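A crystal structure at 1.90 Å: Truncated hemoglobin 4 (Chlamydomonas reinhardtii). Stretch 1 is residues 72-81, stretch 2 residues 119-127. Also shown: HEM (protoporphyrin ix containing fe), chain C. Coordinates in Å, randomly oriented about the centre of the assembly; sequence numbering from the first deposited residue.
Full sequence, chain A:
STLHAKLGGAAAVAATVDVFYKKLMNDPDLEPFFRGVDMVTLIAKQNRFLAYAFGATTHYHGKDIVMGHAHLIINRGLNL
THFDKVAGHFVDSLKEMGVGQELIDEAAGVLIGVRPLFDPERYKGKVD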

# COMPACT_ATOMS: atom_id res chain seq x y z
N LEU A 72 8.51 -0.31 12.00
CA LEU A 72 9.04 0.74 11.12
C LEU A 72 8.79 2.12 11.70
O LEU A 72 9.64 3.02 11.59
N ILE A 73 7.63 2.32 12.32
CA ILE A 73 7.29 3.60 12.93
C ILE A 73 8.13 3.83 14.18
O ILE A 73 8.54 4.96 14.47
N ILE A 74 8.38 2.78 14.95
CA ILE A 74 9.07 2.92 16.23
C ILE A 74 10.58 2.94 16.07
O ILE A 74 11.27 3.69 16.76
N ASN A 75 11.12 2.12 15.17
CA ASN A 75 12.55 1.94 15.07
C ASN A 75 13.15 2.55 13.81
O ASN A 75 14.38 2.66 13.72
N ARG A 76 12.33 2.95 12.83
CA ARG A 76 12.86 3.42 11.56
C ARG A 76 12.26 4.75 11.08
O ARG A 76 12.48 5.12 9.92
N GLY A 77 11.50 5.45 11.92
CA GLY A 77 11.02 6.77 11.55
C GLY A 77 9.96 6.81 10.47
O GLY A 77 9.81 7.84 9.81
N LEU A 78 9.22 5.72 10.27
CA LEU A 78 8.14 5.71 9.29
C LEU A 78 7.06 6.70 9.71
O LEU A 78 6.64 6.72 10.87
N ASN A 79 6.61 7.54 8.77
CA ASN A 79 5.73 8.64 9.16
C ASN A 79 4.64 8.88 8.12
O ASN A 79 4.53 8.18 7.10
N LEU A 80 3.82 9.90 8.38
CA LEU A 80 2.67 10.19 7.53
C LEU A 80 3.11 10.65 6.14
O LEU A 80 2.38 10.42 5.16
N THR A 81 4.25 11.32 6.03
CA THR A 81 4.73 11.70 4.70
C THR A 81 5.03 10.45 3.88
O THR A 81 4.71 10.38 2.69
N ASP A 119 0.31 7.61 12.01
CA ASP A 119 0.68 8.81 12.75
C ASP A 119 1.65 8.44 13.87
O ASP A 119 1.25 7.78 14.84
N PRO A 120 2.91 8.86 13.78
CA PRO A 120 3.89 8.47 14.81
C PRO A 120 3.53 8.95 16.21
O PRO A 120 3.98 8.34 17.18
N GLU A 121 2.72 10.00 16.34
CA GLU A 121 2.35 10.47 17.67
C GLU A 121 1.55 9.42 18.45
O GLU A 121 1.49 9.50 19.68
N ARG A 122 0.97 8.44 17.76
CA ARG A 122 0.23 7.36 18.41
C ARG A 122 1.12 6.27 19.00
O ARG A 122 0.60 5.37 19.68
N TYR A 123 2.44 6.33 18.80
CA TYR A 123 3.35 5.27 19.22
C TYR A 123 4.34 5.81 20.25
O TYR A 123 4.62 7.01 20.27
N LYS A 124 4.86 4.92 21.10
CA LYS A 124 5.87 5.29 22.09
C LYS A 124 7.23 4.69 21.72
O LYS A 124 7.33 3.82 20.85
N GLY A 125 8.27 5.16 22.40
CA GLY A 125 9.59 4.56 22.25
C GLY A 125 10.24 4.72 20.89
O GLY A 125 11.07 3.89 20.51
N LYS A 126 9.88 5.77 20.16
CA LYS A 126 10.40 5.97 18.81
C LYS A 126 11.85 6.45 18.85
O LYS A 126 12.34 6.95 19.86
N VAL A 127 12.53 6.32 17.71
CA VAL A 127 13.88 6.88 17.57
C VAL A 127 13.90 8.39 17.85
O VAL A 127 13.07 9.13 17.31

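Asp119 opens stretch 2 with its CA-to-CB bond directed away from stretch 1. Its t rotamer lets OD1 accept from Glu121 N (2.9 Å), while Leu80, in an m,t rotamer, brings CD2 to 3.7 Å from Asp119 N. OD2 lies 3.4 Å from Arg122 NH2, a salt bridge of charges alone, since the oxygen sits well out of the guanidinium plane.

Pro120 points sideways and serves several neighbours at once. Its CG lies 3.8 Å from Asn79 CB and its CB 4.2 Å from Ile73 CG2. The p rotamer of Asn79 turns its OD1 instead to its own helix start, where it accepts from Thr81 N (2.8 Å) in a weak capping bond. Glu121 and Arg122 bury no area against stretch 1.

Tyr123, chi1 m, points toward stretch 1 and meets Ile73 (m,t), which points back. Ile73 CG2 stands 3.9 Å from the ring centroid and 25° off the normal, a CH-pi contact over the face; Ile73 CD1 approaches Tyr123 CZ to 3.5 Å. Ile74, also m,t, adds CG1 at 4.1 Å from Tyr123 CB.

Lys124 points away, yet its backbone O lies 3.8 Å from Ile74 CG1. Gly125, with phi of 67°, places its O 3.4 Å from Ile74 CG2. The aliphatic part of Lys126 passes Ile73, with CD 3.8 Å from Ile73 O, before its end leads away: NZ donates to Pro120 O and Tyr123 O, both at 3.0 Å, tying stretch 2 to itself.

Val127, chi1 t, points toward stretch 1, with CG2 3.4 Å from Asn75 O. Its N donates a weak bond to Ile74 O (3.1 Å, 131°). Water 1 bridges the stretches, donating to Ile73 O (2.9 Å) and accepting from Gly77 N (2.9 Å) and Val127 N (3.2 Å). Leu78 turns CD1 to HEM CAC at 3.5 Å.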

# COMPACT_ATOMS: atom_id res chain seq x y z
CB LEU A 72 8.40 0.65 9.74
CG LEU A 72 8.57 -0.71 9.04
CD1 LEU A 72 7.67 -0.82 7.82
CD2 LEU A 72 10.02 -0.95 8.67
CB ILE A 73 5.78 3.64 13.26
CG1 ILE A 73 4.94 3.56 11.98
CG2 ILE A 73 5.40 4.91 14.04
CD1 ILE A 73 3.46 3.29 12.23
CB ILE A 74 8.61 1.80 17.19
CG1 ILE A 74 7.15 2.01 17.57
CG2 ILE A 74 9.52 1.75 18.42
CD1 ILE A 74 6.49 0.77 18.19
CB ASN A 75 12.89 0.44 15.10
CG ASN A 75 12.68 -0.19 16.47
OD1 ASN A 75 12.66 0.50 17.49
ND2 ASN A 75 12.57 -1.51 16.50
CB ARG A 76 12.66 2.35 10.47
CG ARG A 76 13.14 0.93 10.83
CD ARG A 76 14.59 0.68 10.46
NE ARG A 76 14.79 0.78 9.02
CZ ARG A 76 14.45 -0.16 8.14
NH1 ARG A 76 13.88 -1.28 8.55
NH2 ARG A 76 14.66 0.04 6.84
CB LEU A 78 7.56 4.31 9.16
CG LEU A 78 6.51 4.15 8.05
CD1 LEU A 78 7.20 4.43 6.74
CD2 LEU A 78 5.85 2.75 8.04
CB ASN A 79 6.54 9.91 9.45
CG ASN A 79 7.27 10.44 8.22
OD1 ASN A 79 6.71 10.52 7.15
ND2 ASN A 79 8.53 10.83 8.40
CB LEU A 80 1.79 11.26 8.18
CG LEU A 80 0.93 10.80 9.36
CD1 LEU A 80 0.22 11.98 9.96
CD2 LEU A 80 -0.08 9.72 8.94
CB THR A 81 5.98 12.59 4.81
OG1 THR A 81 5.71 13.69 5.69
CG2 THR A 81 6.37 13.15 3.44
CB ASP A 119 -0.57 9.48 13.30
CG ASP A 119 -0.28 10.79 14.03
OD1 ASP A 119 0.90 11.09 14.33
OD2 ASP A 119 -1.25 11.51 14.31
CB PRO A 120 5.19 9.12 14.33
CG PRO A 120 4.96 9.38 12.84
CD PRO A 120 3.52 9.72 12.75
CB GLU A 121 1.56 11.77 17.57
CG GLU A 121 2.41 12.94 17.06
CD GLU A 121 3.22 13.62 18.17
OE1 GLU A 121 3.47 14.84 18.05
OE2 GLU A 121 3.60 12.94 19.15
CB ARG A 122 -0.75 6.75 17.40
CG ARG A 122 -1.86 7.73 16.98
CD ARG A 122 -2.93 7.06 16.14
NE ARG A 122 -4.18 7.82 16.15
CZ ARG A 122 -4.49 8.76 15.25
NH1 ARG A 122 -5.65 9.41 15.34
NH2 ARG A 122 -3.65 9.04 14.26
CB TYR A 123 4.11 4.71 17.99
CG TYR A 123 3.20 4.06 16.97
CD1 TYR A 123 2.45 4.84 16.09
CD2 TYR A 123 3.08 2.68 16.90
CE1 TYR A 123 1.60 4.25 15.15
CE2 TYR A 123 2.24 2.08 15.97
CZ TYR A 123 1.51 2.87 15.10
OH TYR A 123 0.68 2.28 14.17
CB LYS A 124 5.46 4.81 23.49
CG LYS A 124 4.14 5.36 24.00
CD LYS A 124 4.31 6.79 24.48
CE LYS A 124 3.13 7.24 25.33
NZ LYS A 124 1.83 6.99 24.64
CB LYS A 126 9.54 6.97 18.05
CG LYS A 126 8.09 6.55 17.92
CD LYS A 126 7.31 7.48 16.97
CE LYS A 126 7.20 8.89 17.54
NZ LYS A 126 6.43 8.93 18.82
CB VAL A 127 14.46 6.59 16.18
CG1 VAL A 127 15.78 7.33 16.00
CG2 VAL A 127 14.65 5.10 16.00
CHA HEM C . 4.53 -5.11 5.11
CHB HEM C . 0.22 -3.57 3.56
CHC HEM C . 1.75 0.98 4.23
CHD HEM C . 6.28 -0.68 4.07
C1A HEM C . 3.23 -5.15 4.68
C2A HEM C . 2.38 -6.31 4.44
C3A HEM C . 1.19 -5.86 4.01
C4A HEM C . 1.24 -4.41 3.95
CMA HEM C . -0.06 -6.66 3.62
CAA HEM C . 2.77 -7.81 4.67
CBA HEM C . 3.95 -8.24 3.80
CGA HEM C . 4.19 -9.73 3.84
O1A HEM C . 4.49 -10.29 4.94
O2A HEM C . 4.11 -10.36 2.74
C1B HEM C . 0.22 -2.20 3.74
C2B HEM C . -0.94 -1.33 3.77
C3B HEM C . -0.50 -0.08 3.97
C4B HEM C . 0.94 -0.12 4.04
CMB HEM C . -2.42 -1.78 3.65
CAB HEM C . -1.29 1.25 4.08
CBB HEM C . -2.51 1.43 3.57
C1C HEM C . 3.12 0.94 4.14
C2C HEM C . 3.98 2.07 4.04
C3C HEM C . 5.24 1.64 3.97
C4C HEM C . 5.21 0.19 4.05
CMC HEM C . 3.50 3.54 3.98
CAC HEM C . 6.47 2.55 3.82
CBC HEM C . 7.52 2.17 3.09
C1D HEM C . 6.20 -2.02 4.42
C2D HEM C . 7.32 -2.90 4.70
C3D HEM C . 6.83 -4.11 4.98
C4D HEM C . 5.39 -4.05 4.89
CMD HEM C . 8.79 -2.48 4.66
CAD HEM C . 7.62 -5.41 5.32
CBD HEM C . 8.06 -5.39 6.78
CGD HEM C . 8.87 -6.65 7.01
O1D HEM C . 8.49 -7.72 6.48
O2D HEM C . 9.88 -6.58 7.75
NA HEM C . 2.50 -4.03 4.35
NB HEM C . 1.35 -1.43 3.91
NC HEM C . 3.90 -0.19 4.16
ND HEM C . 5.03 -2.75 4.55
FE HEM C . 3.20 -2.09 4.22
O HOH W 1 11.23 5.89 14.82